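Local coordinates for protein endopolygalacturonase (Chondrostereum purpureum, PDB 1K5C) that probably hydrolyses the alpha-1,4 linkages between galacturonosyl units of polygalacturonan, as a beta-helical endopolygalacturonase of glycoside hydrolase family 28, at residues K12-C17 against L35-G40; S239-D244 against S276-T281; V256-S261 against W307-L312. One frame throughout, in Å; residues are numbered along the deposited sequence. Where two conformers were deposited one is given.

Contact 1: K12-C17 against L35-G40; sequences KDIAGC and LNPDKG
The carboxylate of Asp38 takes the backbone N-H of Gly16: Gly16 N lies 3.0 Å from Asp38 OD1, and the bond is almost straight, 172° at the hydrogen. The donor comes in on the syn side of OD1, 22° out of the carboxylate plane, and makes a second, weak bond to OD2. CG of Asp38 stands anti to its carbonyl carbon (chi1 -73°), turned toward the type II beta turn from Ile14 to Cys17. Gly16 occupies the turn position with positive phi, where a side chain would jam against the preceding carbonyl. A water completes the polar link: it donates to Ile14 O and Cys17 O and accepts from Asp38 N at 2.8 Å, so the carbonyls of the turn's first and last residues are tied to the second loop.

Beside this polar patch, Ile14 reaches over with CD1, which lies 3.7 Å from Pro37 CA and 4.0 Å from Leu35 CD2. The same CD1 also meets the Pro37 ring at CB and CG.

Here a glycine-containing type II turn meets the loop after strand 33-35 near the N-terminal end of the beta-helix, away from the substrate-binding residues. The disulfide from Cys17 to Cys3 fastens the turn to the start of the chain. Ile14 also packs on Val20 of strand 19-22, while Leu35 and Pro37 rest on Ile63 of strand 61-65, next to the outermost strand 33-35.

Contact 2: S239-D244 against S276-T281; sequences SGVTYD and SDVNFT
Strands 239-244 and 276-280 run parallel, 1° apart in direction and 4.7 Å between axes, in a register that pairs Val241 with Val278 and Tyr243 with Phe280. Val241 O takes the N-H of Asn279 at 2.9 Å, and Tyr243 N gives a straight bond (180° at the hydrogen) to Asn279 O, so Asn279 is gripped at both its N and its O. Gly240 N and Val241 N bond in succession to Ser276 O and Asp277 O. Gly240 and Asp277 both have positive phi, a local departure from regular strand geometry on both chains.

On the buried face, the rings of Tyr243 and Phe280 lie side by side, pointing the same way, in an offset stack with centroids 4.5 Å apart and planes at 18°. Tyr243 CD2 sits over one face of Phe280, displaced toward its rim, and Tyr243 CB comes within 3.3 Å of Phe280 CD2. In both residues CG stands anti to the carbonyl carbon, and the rings start out in the same direction. Val278 CG1 meets the Tyr243 ring at its edge, in plane, 3.9 Å from CE2.

Like residues stacked on successive coils are a hallmark of the right-handed parallel beta-helix of this family, and here the aromatic stack faces its interior: Tyr243 and Phe280 also touch Val225 of strand 223-230, and Trp309 meets Phe280 edge-to-face.

On the face of Thr242, where strand 276-280 has given way to loop, Thr242 CG2 lies 3.5 Å from Thr281 OG1, the two side chains crossing at about a right angle. A water joins Thr281 OG1 to Asp244 OD2, while Asp244 OD1 holds Lys214 in a salt bridge and accepts from Gly283 N.

Contact 3: V256-S261 against W307-L312; sequences VLISQS and WNWSQL
Ile258 and Trp309 reach toward each other tip to tip: CG1 of Ile258 stands anti to its own carbonyl carbon (chi1 -70°), as does CG of Trp309. In Ile258 the second torsion then extends the chain (chi2 167°), carrying CD1 to 3.6 Å from Trp309 CZ2 and 3.8 Å from Trp309 CH2, on the six-membered part of the indole. The methyl approaches obliquely.

The other branch of Ile258 serves the second indole: CG2, anti to the backbone N, comes 4.2 Å from Trp307 CH2. One isoleucine thus divides its two branches between two tryptophans from alternate positions of strand 307-309. Val256, two residues earlier, divides itself likewise, with CG1 4.3 Å from Trp309 CH2 and CG2 4.3 Å from Leu312 CD2. Leu312 is brought in by the type I beta turn from Trp309, where the chain turns a corner.

The two strands belong to different walls of the beta-helix. Their axes stay 13.9 Å apart and run in nearly opposite directions, 171° between them, and the gap is bridged by side chains from both segments, the indoles reaching furthest. The indole nitrogens are satisfied elsewhere, Trp309 NE1 by Val278 O and Trp307 NE1 by Ser304 O, which helps fix how each ring is turned. At the corner itself, Asn308 OD1 accepts from Ser310 N at 3.0 Å, forming an Asx turn.

All five residues that meet across the interior are buried, and they do so through carbon atoms alone; the attraction between these two segments therefore rests on dispersion and the exclusion of water, with the polar bonds of the two indoles directed to backbone carbonyls outside the contact.

In the fold
Contact 1 comes first along the chain and lies at one end of the beta-helix, its centre 40 Å from that of contact 2 and 44 Å from that of contact 3, which is on the opposite side of the chain's centre. Contacts 2 and 3 are neighbours, centres 8 Å apart, and their segments alternate in sequence. They touch directly: Phe280 N probably bonds to Asn308 O at 2.8 Å. Contact 2 joins successive coils along one wall, whereas contact 3 bridges the interior between walls. Arg226 and Lys228, which bind galacturonate, lie within 10 Å of side chains in both, so this packing lies close to the substrate-binding residues and probably helps shape the wall that carries them.

Contact 1: K12-C17 against L35-G40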
ATOM      1  N   LYS A  12     -18.456  17.828  12.154  1.00 17.31           N
ATOM      2  CA  LYS A  12     -19.053  17.132  13.283  1.00 20.40           C
ATOM      3  C   LYS A  12     -20.558  17.139  13.234  1.00 19.90           C
ATOM      4  O   LYS A  12     -21.153  16.488  14.126  1.00 26.17           O
ATOM      5  CB  LYS A  12     -18.513  17.772  14.583  1.00 26.34           C
ATOM      6  CG  LYS A  12     -19.209  19.042  14.920  1.00 33.44           C
ATOM      7  CD  LYS A  12     -18.470  20.036  15.829  1.00 50.58           C
ATOM      8  CE  LYS A  12     -19.370  21.206  16.224  1.00 56.47           C
ATOM      9  NZ  LYS A  12     -20.156  21.666  15.042  1.00 59.99           N
ATOM     10  N   ASP A  13     -21.169  17.896  12.304  1.00 17.11           N
ATOM     11  CA  ASP A  13     -22.616  18.069  12.301  1.00 19.81           C
ATOM     12  C   ASP A  13     -23.340  17.301  11.200  1.00 18.04           C
ATOM     13  O   ASP A  13     -24.367  17.789  10.745  1.00 23.88           O
ATOM     14  CB  ASP A  13     -22.928  19.572  12.142  1.00 25.20           C
ATOM     15  CG  ASP A  13     -22.606  20.319  13.421  1.00 32.86           C
ATOM     16  OD1 ASP A  13     -22.998  19.789  14.493  1.00 39.80           O
ATOM     17  OD2 ASP A  13     -22.042  21.414  13.243  1.00 41.94           O
ATOM     18  N   ILE A  14     -22.834  16.168  10.777  1.00 16.55           N
ATOM     19  CA  ILE A  14     -23.465  15.395   9.707  1.00 16.11           C
ATOM     20  C   ILE A  14     -24.355  14.265  10.183  1.00 14.99           C
ATOM     21  O   ILE A  14     -24.925  13.555   9.309  1.00 15.37           O
ATOM     22  CB  ILE A  14     -22.431  14.889   8.674  1.00 15.27           C
ATOM     23  CG1 ILE A  14     -21.468  13.899   9.284  1.00 15.31           C
ATOM     24  CG2 ILE A  14     -21.679  16.032   7.995  1.00 17.76           C
ATOM     25  CD1 ILE A  14     -20.591  13.140   8.280  1.00 17.16           C
ATOM     26  N   ALA A  15     -24.556  14.075  11.489  1.00 16.56           N
ATOM     27  CA  ALA A  15     -25.439  12.985  11.916  1.00 16.92           C
ATOM     28  C   ALA A  15     -26.821  13.223  11.469  1.00 16.03           C
ATOM     29  O   ALA A  15     -27.363  14.375  11.616  1.00 19.23           O
ATOM     30  CB  ALA A  15     -25.351  12.864  13.469  1.00 20.53           C
ATOM     31  N   GLY A  16     -27.440  12.228  10.874  1.00 15.16           N
ATOM     32  CA  GLY A  16     -28.772  12.328  10.321  1.00 15.49           C
ATOM     33  C   GLY A  16     -28.806  12.424   8.834  1.00 15.05           C
ATOM     34  O   GLY A  16     -29.857  12.159   8.228  1.00 16.97           O
ATOM     35  N   CYS A  17     -27.649  12.813   8.229  1.00 14.35           N
ATOM     36  CA  CYS A  17     -27.592  12.933   6.783  1.00 14.47           C
ATOM     37  C   CYS A  17     -27.337  11.610   6.098  1.00 14.95           C
ATOM     38  O   CYS A  17     -26.369  10.916   6.418  1.00 17.00           O
ATOM     39  CB  CYS A  17     -26.413  13.851   6.381  1.00 15.28           C
ATOM     40  SG  CYS A  17     -26.448  15.496   7.136  1.00 15.51           S
ATOM     41  N   LEU A  35     -14.719  12.674   9.712  1.00 12.12           N
ATOM     42  CA  LEU A  35     -16.090  12.407   9.306  1.00 12.05           C
ATOM     43  C   LEU A  35     -16.534  11.058   9.840  1.00 12.02           C
ATOM     44  O   LEU A  35     -15.877  10.042   9.592  1.00 12.54           O
ATOM     45  CB  LEU A  35     -16.237  12.415   7.771  1.00 12.90           C
ATOM     46  CG  LEU A  35     -15.963  13.751   7.083  1.00 14.51           C
ATOM     47  CD1 LEU A  35     -15.763  13.563   5.584  1.00 15.96           C
ATOM     48  CD2 LEU A  35     -17.087  14.761   7.386  1.00 16.49           C
ATOM     49  N   ASN A  36     -17.697  11.076  10.538  1.00 12.03           N
ATOM     50  CA  ASN A  36     -18.314   9.859  11.062  1.00 12.23           C
ATOM     51  C   ASN A  36     -19.734   9.776  10.497  1.00 12.43           C
ATOM     52  O   ASN A  36     -20.712  10.133  11.191  1.00 13.29           O
ATOM     53  CB  ASN A  36     -18.358   9.862  12.602  1.00 13.38           C
ATOM     54  CG  ASN A  36     -16.966   9.726  13.170  1.00 14.58           C
ATOM     55  OD1 ASN A  36     -16.275   8.744  12.917  1.00 20.98           O
ATOM     56  ND2 ASN A  36     -16.520  10.710  13.948  1.00 19.24           N
ATOM     57  N   PRO A  37     -19.873   9.415   9.232  1.00 12.11           N
ATOM     58  CA  PRO A  37     -21.220   9.495   8.601  1.00 12.52           C
ATOM     59  C   PRO A  37     -22.140   8.394   9.114  1.00 12.55           C
ATOM     60  O   PRO A  37     -21.730   7.349   9.608  1.00 12.88           O
ATOM     61  CB  PRO A  37     -20.923   9.304   7.101  1.00 13.45           C
ATOM     62  CG  PRO A  37     -19.438   9.382   6.965  1.00 15.58           C
ATOM     63  CD  PRO A  37     -18.871   8.966   8.283  1.00 12.78           C
ATOM     64  N   ASP A  38     -23.449   8.674   8.924  1.00 12.72           N
ATOM     65  CA  ASP A  38     -24.474   7.663   9.216  1.00 13.10           C
ATOM     66  C   ASP A  38     -24.228   6.394   8.419  1.00 12.38           C
ATOM     67  O   ASP A  38     -23.656   6.406   7.278  1.00 12.73           O
ATOM     68  CB  ASP A  38     -25.853   8.187   8.814  1.00 14.32           C
ATOM     69  CG  ASP A  38     -26.451   9.264   9.721  1.00 14.91           C
ATOM     70  OD1 ASP A  38     -25.774   9.771  10.592  1.00 16.57           O
ATOM     71  OD2 ASP A  38     -27.652   9.547   9.506  1.00 16.43           O
ATOM     72  N   LYS A  39     -24.721   5.288   8.962  1.00 13.01           N
ATOM     73  CA  LYS A  39     -24.696   4.004   8.216  1.00 13.26           C
ATOM     74  C   LYS A  39     -25.256   4.178   6.816  1.00 12.91           C
ATOM     75  O   LYS A  39     -26.353   4.756   6.660  1.00 13.87           O
ATOM     76  CB  LYS A  39     -25.543   2.946   8.922  1.00 14.40           C
ATOM     77  CG  LYS A  39     -25.018   2.448  10.289  1.00 14.43           C
ATOM     78  CD  LYS A  39     -26.119   1.663  10.968  1.00 15.79           C
ATOM     79  CE  LYS A  39     -25.654   1.028  12.267  1.00 16.12           C
ATOM     80  NZ  LYS A  39     -24.642  -0.093  12.038  1.00 15.36           N
ATOM     81  N   GLY A  40     -24.536   3.722   5.800  1.00 12.85           N
ATOM     82  CA  GLY A  40     -25.018   3.741   4.450  1.00 13.31           C
ATOM     83  C   GLY A  40     -25.001   5.095   3.780  1.00 13.16           C
ATOM     84  O   GLY A  40     -25.516   5.191   2.651  1.00 14.50           O
TER
HETATM   85  O   HOH W   1     -24.063  11.253   7.879  1.00 14.93           O

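Contact 2: S239-D244 against S276-T281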
ATOM      1  N   SER A 239       0.418 -16.286   4.865  1.00 10.90           N
ATOM      2  CA  SER A 239      -0.019 -17.585   4.326  1.00 11.82           C
ATOM      3  C   SER A 239      -1.082 -17.391   3.268  1.00 11.28           C
ATOM      4  O   SER A 239      -2.115 -16.778   3.525  1.00 13.38           O
ATOM      5  CB  SER A 239      -0.559 -18.445   5.450  1.00 12.72           C
ATOM      6  OG  SER A 239      -0.875 -19.752   5.027  0.58 15.42           O
ATOM      7  N   GLY A 240      -0.866 -18.003   2.101  1.00 11.08           N
ATOM      8  CA  GLY A 240      -1.913 -17.999   1.060  1.00 11.30           C
ATOM      9  C   GLY A 240      -1.845 -16.689   0.251  1.00 11.38           C
ATOM     10  O   GLY A 240      -2.673 -15.799   0.454  1.00 13.47           O
ATOM     11  N   VAL A 241      -0.835 -16.568  -0.597  1.00 11.20           N
ATOM     12  CA  VAL A 241      -0.637 -15.418  -1.456  1.00 11.02           C
ATOM     13  C   VAL A 241      -0.604 -15.886  -2.886  1.00 10.89           C
ATOM     14  O   VAL A 241       0.138 -16.814  -3.210  1.00 12.32           O
ATOM     15  CB  VAL A 241       0.700 -14.704  -1.099  1.00 11.86           C
ATOM     16  CG1 VAL A 241       0.889 -13.470  -2.019  1.00 12.64           C
ATOM     17  CG2 VAL A 241       0.756 -14.314   0.390  1.00 12.51           C
ATOM     18  N   THR A 242      -1.409 -15.252  -3.732  1.00 10.69           N
ATOM     19  CA  THR A 242      -1.430 -15.593  -5.172  1.00 11.25           C
ATOM     20  C   THR A 242      -1.123 -14.352  -5.993  1.00 10.43           C
ATOM     21  O   THR A 242      -1.867 -13.372  -5.903  1.00 11.40           O
ATOM     22  CB  THR A 242      -2.809 -16.163  -5.562  1.00 13.30           C
ATOM     23  OG1 THR A 242      -3.112 -17.262  -4.711  1.00 18.78           O
ATOM     24  CG2 THR A 242      -2.806 -16.604  -7.026  1.00 15.51           C
ATOM     25  N   TYR A 243      -0.086 -14.450  -6.778  1.00 10.34           N
ATOM     26  CA  TYR A 243       0.264 -13.441  -7.794  1.00 10.26           C
ATOM     27  C   TYR A 243      -0.217 -13.967  -9.149  1.00 10.23           C
ATOM     28  O   TYR A 243       0.135 -15.085  -9.540  1.00 10.98           O
ATOM     29  CB  TYR A 243       1.799 -13.253  -7.850  1.00 10.78           C
ATOM     30  CG  TYR A 243       2.388 -12.730  -6.577  1.00 10.28           C
ATOM     31  CD1 TYR A 243       2.361 -11.386  -6.256  1.00 10.41           C
ATOM     32  CD2 TYR A 243       2.982 -13.601  -5.659  1.00 11.04           C
ATOM     33  CE1 TYR A 243       2.904 -10.884  -5.079  1.00 10.68           C
ATOM     34  CE2 TYR A 243       3.548 -13.130  -4.477  1.00 11.51           C
ATOM     35  CZ  TYR A 243       3.514 -11.777  -4.204  1.00 11.21           C
ATOM     36  OH  TYR A 243       4.048 -11.351  -3.004  1.00 12.55           O
ATOM     37  N   ASP A 244      -1.024 -13.152  -9.834  1.00 10.50           N
ATOM     38  CA  ASP A 244      -1.714 -13.600 -11.068  1.00 10.97           C
ATOM     39  C   ASP A 244      -1.724 -12.438 -12.023  1.00 10.94           C
ATOM     40  O   ASP A 244      -2.190 -11.351 -11.666  1.00 11.32           O
ATOM     41  CB  ASP A 244      -3.100 -14.035 -10.619  1.00 11.83           C
ATOM     42  CG  ASP A 244      -4.024 -14.571 -11.681  1.00 13.78           C
ATOM     43  OD1 ASP A 244      -3.926 -14.157 -12.853  1.00 13.80           O
ATOM     44  OD2 ASP A 244      -4.858 -15.460 -11.265  1.00 17.09           O
ATOM     45  N   SER A 276       3.967 -19.241   4.004  1.00 11.08           N
ATOM     46  CA  SER A 276       3.469 -20.488   3.401  1.00 11.53           C
ATOM     47  C   SER A 276       2.563 -20.164   2.204  1.00 10.95           C
ATOM     48  O   SER A 276       1.904 -19.131   2.146  1.00 11.19           O
ATOM     49  CB  SER A 276       2.764 -21.353   4.394  1.00 13.10           C
ATOM     50  OG  SER A 276       1.731 -20.711   5.015  1.00 15.11           O
ATOM     51  N   ASP A 277       2.561 -21.122   1.286  1.00 11.40           N
ATOM     52  CA  ASP A 277       1.581 -21.142   0.167  1.00 11.66           C
ATOM     53  C   ASP A 277       1.615 -19.846  -0.635  1.00 11.07           C
ATOM     54  O   ASP A 277       0.609 -19.139  -0.747  1.00 11.98           O
ATOM     55  CB  ASP A 277       0.185 -21.451   0.711  1.00 12.56           C
ATOM     56  CG  ASP A 277       0.138 -22.764   1.393  0.79 15.37           C
ATOM     57  OD1 ASP A 277       1.084 -23.595   1.332  0.79 15.97           O
ATOM     58  OD2 ASP A 277      -0.956 -23.005   1.990  0.79 25.99           O
ATOM     59  N   VAL A 278       2.782 -19.588  -1.250  1.00 11.47           N
ATOM     60  CA  VAL A 278       2.995 -18.396  -2.084  1.00 11.36           C
ATOM     61  C   VAL A 278       3.109 -18.878  -3.556  1.00 11.29           C
ATOM     62  O   VAL A 278       4.049 -19.616  -3.870  1.00 12.08           O
ATOM     63  CB  VAL A 278       4.263 -17.636  -1.659  1.00 11.58           C
ATOM     64  CG1 VAL A 278       4.497 -16.462  -2.596  1.00 12.09           C
ATOM     65  CG2 VAL A 278       4.129 -17.189  -0.208  1.00 12.54           C
ATOM     66  N   ASN A 279       2.182 -18.457  -4.409  1.00 11.07           N
ATOM     67  CA  ASN A 279       2.076 -18.968  -5.780  1.00 11.08           C
ATOM     68  C   ASN A 279       2.122 -17.827  -6.790  1.00 11.02           C
ATOM     69  O   ASN A 279       1.597 -16.724  -6.519  1.00 11.76           O
ATOM     70  CB  ASN A 279       0.729 -19.713  -5.966  1.00 11.87           C
ATOM     71  CG  ASN A 279       0.704 -21.103  -5.393  1.00 13.51           C
ATOM     72  OD1 ASN A 279       1.637 -21.607  -4.806  1.00 13.62           O
ATOM     73  ND2 ASN A 279      -0.382 -21.867  -5.717  1.00 16.47           N
ATOM     74  N   PHE A 280       2.630 -18.144  -7.977  1.00 10.71           N
ATOM     75  CA  PHE A 280       2.485 -17.305  -9.193  1.00 10.65           C
ATOM     76  C   PHE A 280       1.745 -18.218 -10.207  1.00 10.92           C
ATOM     77  O   PHE A 280       2.365 -19.052 -10.859  1.00 11.48           O
ATOM     78  CB  PHE A 280       3.802 -16.857  -9.778  1.00 11.38           C
ATOM     79  CG  PHE A 280       4.577 -15.848  -8.931  1.00 11.06           C
ATOM     80  CD1 PHE A 280       5.347 -16.236  -7.865  1.00 12.13           C
ATOM     81  CD2 PHE A 280       4.513 -14.471  -9.274  1.00 11.08           C
ATOM     82  CE1 PHE A 280       6.092 -15.305  -7.125  1.00 12.66           C
ATOM     83  CE2 PHE A 280       5.255 -13.556  -8.531  1.00 11.67           C
ATOM     84  CZ  PHE A 280       6.034 -13.960  -7.472  1.00 11.79           C
ATOM     85  N   THR A 281       0.405 -18.039 -10.250  1.00 11.19           N
ATOM     86  CA  THR A 281      -0.478 -18.878 -11.086  1.00 11.93           C
ATOM     87  C   THR A 281      -1.472 -17.984 -11.800  1.00 12.08           C
ATOM     88  O   THR A 281      -1.548 -16.787 -11.582  1.00 13.58           O
ATOM     89  CB  THR A 281      -1.182 -19.937 -10.217  1.00 12.15           C
ATOM     90  OG1 THR A 281      -1.847 -19.234  -9.145  1.00 13.35           O
ATOM     91  CG2 THR A 281      -0.201 -20.957  -9.647  1.00 12.90           C
TER
HETATM   92  O   HOH W   2      -0.372 -22.257   4.866  0.50 30.28           O
HETATM   93  O   HOH W   3      -4.264 -18.029  -9.908  1.00 16.10           O

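Contact 3: V256-S261 against W307-L312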
ATOM      1  N   VAL A 256      11.725 -10.041  -7.657  1.00 11.25           N
ATOM      2  CA  VAL A 256      11.043 -10.634  -6.532  1.00 11.28           C
ATOM      3  C   VAL A 256      12.032 -10.724  -5.397  1.00 11.06           C
ATOM      4  O   VAL A 256      13.118 -11.265  -5.564  1.00 11.53           O
ATOM      5  CB  VAL A 256      10.527 -12.074  -6.860  1.00 11.17           C
ATOM      6  CG1 VAL A 256       9.879 -12.744  -5.656  1.00 12.34           C
ATOM      7  CG2 VAL A 256       9.607 -12.091  -8.091  1.00 12.16           C
ATOM      8  N   LEU A 257      11.634 -10.211  -4.185  1.00 11.44           N
ATOM      9  CA  LEU A 257      12.424 -10.418  -2.984  1.00 11.67           C
ATOM     10  C   LEU A 257      11.477 -10.874  -1.876  1.00 11.25           C
ATOM     11  O   LEU A 257      10.586 -10.149  -1.467  1.00 12.05           O
ATOM     12  CB  LEU A 257      13.201  -9.163  -2.552  1.00 12.08           C
ATOM     13  CG  LEU A 257      14.000  -9.303  -1.225  1.00 13.05           C
ATOM     14  CD1 LEU A 257      15.096 -10.353  -1.335  1.00 13.20           C
ATOM     15  CD2 LEU A 257      14.585  -7.964  -0.815  1.00 14.33           C
ATOM     16  N   ILE A 258      11.668 -12.136  -1.460  1.00 11.23           N
ATOM     17  CA  ILE A 258      10.886 -12.754  -0.378  1.00 11.29           C
ATOM     18  C   ILE A 258      11.899 -13.003   0.713  1.00 10.81           C
ATOM     19  O   ILE A 258      12.806 -13.815   0.492  1.00 11.75           O
ATOM     20  CB  ILE A 258      10.154 -13.986  -0.877  1.00 12.52           C
ATOM     21  CG1 ILE A 258       9.004 -13.483  -1.851  1.00 13.96           C
ATOM     22  CG2 ILE A 258       9.566 -14.785   0.284  1.00 12.61           C
ATOM     23  CD1 ILE A 258       8.392 -14.585  -2.668  1.00 16.53           C
ATOM     24  N   SER A 259      11.786 -12.296   1.840  1.00 10.68           N
ATOM     25  CA  SER A 259      12.869 -12.317   2.802  1.00 10.80           C
ATOM     26  C   SER A 259      12.388 -12.152   4.232  1.00 10.77           C
ATOM     27  O   SER A 259      11.539 -11.333   4.546  1.00 11.68           O
ATOM     28  CB  SER A 259      13.845 -11.178   2.489  1.00 13.07           C
ATOM     29  OG  SER A 259      14.823 -11.075   3.546  1.00 14.29           O
ATOM     30  N   GLN A 260      12.983 -12.988   5.104  1.00 10.43           N
ATOM     31  CA  GLN A 260      12.771 -12.927   6.536  1.00 10.55           C
ATOM     32  C   GLN A 260      13.965 -12.293   7.266  1.00 10.56           C
ATOM     33  O   GLN A 260      14.096 -12.470   8.491  1.00 11.61           O
ATOM     34  CB  GLN A 260      12.445 -14.343   7.059  1.00 10.97           C
ATOM     35  CG  GLN A 260      11.048 -14.755   6.626  1.00 11.21           C
ATOM     36  CD  GLN A 260      10.774 -16.246   6.746  1.00 10.79           C
ATOM     37  OE1 GLN A 260      11.684 -17.093   6.660  1.00 11.43           O
ATOM     38  NE2 GLN A 260       9.515 -16.609   6.908  1.00 11.58           N
ATOM     39  N   SER A 261      14.750 -11.509   6.567  1.00 11.39           N
ATOM     40  CA  SER A 261      15.921 -10.817   7.136  1.00 11.55           C
ATOM     41  C   SER A 261      15.684  -9.323   7.370  1.00 11.84           C
ATOM     42  O   SER A 261      16.645  -8.619   7.753  1.00 12.82           O
ATOM     43  CB  SER A 261      17.137 -10.984   6.238  1.00 12.66           C
ATOM     44  OG  SER A 261      17.478 -12.386   6.140  1.00 13.81           O
ATOM     45  N   TRP A 307       5.072 -24.228  -3.400  1.00 11.88           N
ATOM     46  CA  TRP A 307       4.932 -22.897  -4.033  1.00 11.41           C
ATOM     47  C   TRP A 307       4.957 -23.123  -5.534  1.00 11.61           C
ATOM     48  O   TRP A 307       6.015 -23.428  -6.133  1.00 12.83           O
ATOM     49  CB  TRP A 307       6.096 -22.016  -3.593  1.00 11.68           C
ATOM     50  CG  TRP A 307       6.081 -21.643  -2.132  1.00 11.57           C
ATOM     51  CD1 TRP A 307       5.361 -22.209  -1.106  1.00 11.64           C
ATOM     52  CD2 TRP A 307       6.864 -20.576  -1.560  1.00 11.61           C
ATOM     53  NE1 TRP A 307       5.647 -21.514   0.102  1.00 11.84           N
ATOM     54  CE2 TRP A 307       6.583 -20.541  -0.161  1.00 12.03           C
ATOM     55  CE3 TRP A 307       7.794 -19.643  -2.072  1.00 12.07           C
ATOM     56  CZ2 TRP A 307       7.203 -19.620   0.687  1.00 12.44           C
ATOM     57  CZ3 TRP A 307       8.399 -18.737  -1.218  1.00 13.49           C
ATOM     58  CH2 TRP A 307       8.102 -18.720   0.154  1.00 13.46           C
ATOM     59  N   ASN A 308       3.765 -22.981  -6.135  1.00 11.15           N
ATOM     60  CA  ASN A 308       3.651 -23.184  -7.610  1.00 11.50           C
ATOM     61  C   ASN A 308       3.940 -21.814  -8.261  1.00 11.09           C
ATOM     62  O   ASN A 308       3.102 -20.909  -8.123  1.00 11.43           O
ATOM     63  CB  ASN A 308       2.214 -23.642  -7.918  1.00 11.61           C
ATOM     64  CG  ASN A 308       2.053 -23.963  -9.406  1.00 11.84           C
ATOM     65  OD1 ASN A 308       2.814 -23.462 -10.244  1.00 13.62           O
ATOM     66  ND2 ASN A 308       1.099 -24.800  -9.707  1.00 12.17           N
ATOM     67  N   TRP A 309       5.120 -21.697  -8.855  1.00 11.01           N
ATOM     68  CA  TRP A 309       5.551 -20.462  -9.501  1.00 11.58           C
ATOM     69  C   TRP A 309       5.571 -20.635 -11.027  1.00 11.34           C
ATOM     70  O   TRP A 309       6.260 -19.933 -11.758  1.00 11.88           O
ATOM     71  CB  TRP A 309       6.947 -20.056  -9.000  1.00 12.40           C
ATOM     72  CG  TRP A 309       6.890 -19.493  -7.597  1.00 12.01           C
ATOM     73  CD1 TRP A 309       5.921 -19.630  -6.628  1.00 11.72           C
ATOM     74  CD2 TRP A 309       7.911 -18.633  -7.029  1.00 12.75           C
ATOM     75  NE1 TRP A 309       6.274 -18.908  -5.484  1.00 12.45           N
ATOM     76  CE2 TRP A 309       7.483 -18.300  -5.721  1.00 12.57           C
ATOM     77  CE3 TRP A 309       9.127 -18.139  -7.515  1.00 14.69           C
ATOM     78  CZ2 TRP A 309       8.285 -17.455  -4.898  1.00 13.88           C
ATOM     79  CZ3 TRP A 309       9.889 -17.312  -6.695  1.00 16.83           C
ATOM     80  CH2 TRP A 309       9.459 -16.987  -5.398  1.00 15.41           C
ATOM     81  N   SER A 310       4.683 -21.531 -11.532  1.00 11.82           N
ATOM     82  CA  SER A 310       4.717 -21.878 -12.957  1.00 12.00           C
ATOM     83  C   SER A 310       4.492 -20.720 -13.848  1.00 11.70           C
ATOM     84  O   SER A 310       5.006 -20.724 -14.974  1.00 13.26           O
ATOM     85  CB  SER A 310       3.645 -22.969 -13.203  1.00 13.35           C
ATOM     86  OG  SER A 310       2.331 -22.487 -12.811  0.67 15.70           O
ATOM     87  N   GLN A 311       3.710 -19.707 -13.417  1.00 11.76           N
ATOM     88  CA  GLN A 311       3.379 -18.589 -14.315  1.00 12.66           C
ATOM     89  C   GLN A 311       4.302 -17.382 -14.151  1.00 12.40           C
ATOM     90  O   GLN A 311       4.050 -16.341 -14.774  1.00 13.33           O
ATOM     91  CB  GLN A 311       1.901 -18.190 -14.139  1.00 12.98           C
ATOM     92  CG  GLN A 311       0.955 -19.319 -14.663  1.00 14.55           C
ATOM     93  CD  GLN A 311       1.089 -19.442 -16.179  1.00 15.86           C
ATOM     94  OE1 GLN A 311       1.917 -20.175 -16.685  1.00 20.80           O
ATOM     95  NE2 GLN A 311       0.322 -18.680 -16.914  1.00 19.04           N
ATOM     96  N   LEU A 312       5.394 -17.529 -13.382  1.00 12.36           N
ATOM     97  CA  LEU A 312       6.359 -16.425 -13.258  1.00 12.37           C
ATOM     98  C   LEU A 312       7.429 -16.521 -14.335  1.00 12.33           C
ATOM     99  O   LEU A 312       8.067 -17.585 -14.493  1.00 13.20           O
ATOM    100  CB  LEU A 312       7.027 -16.520 -11.871  1.00 12.91           C
ATOM    101  CG  LEU A 312       8.095 -15.493 -11.574  1.00 13.22           C
ATOM    102  CD1 LEU A 312       7.498 -14.045 -11.629  1.00 14.50           C
ATOM    103  CD2 LEU A 312       8.759 -15.751 -10.212  1.00 15.45           C
TER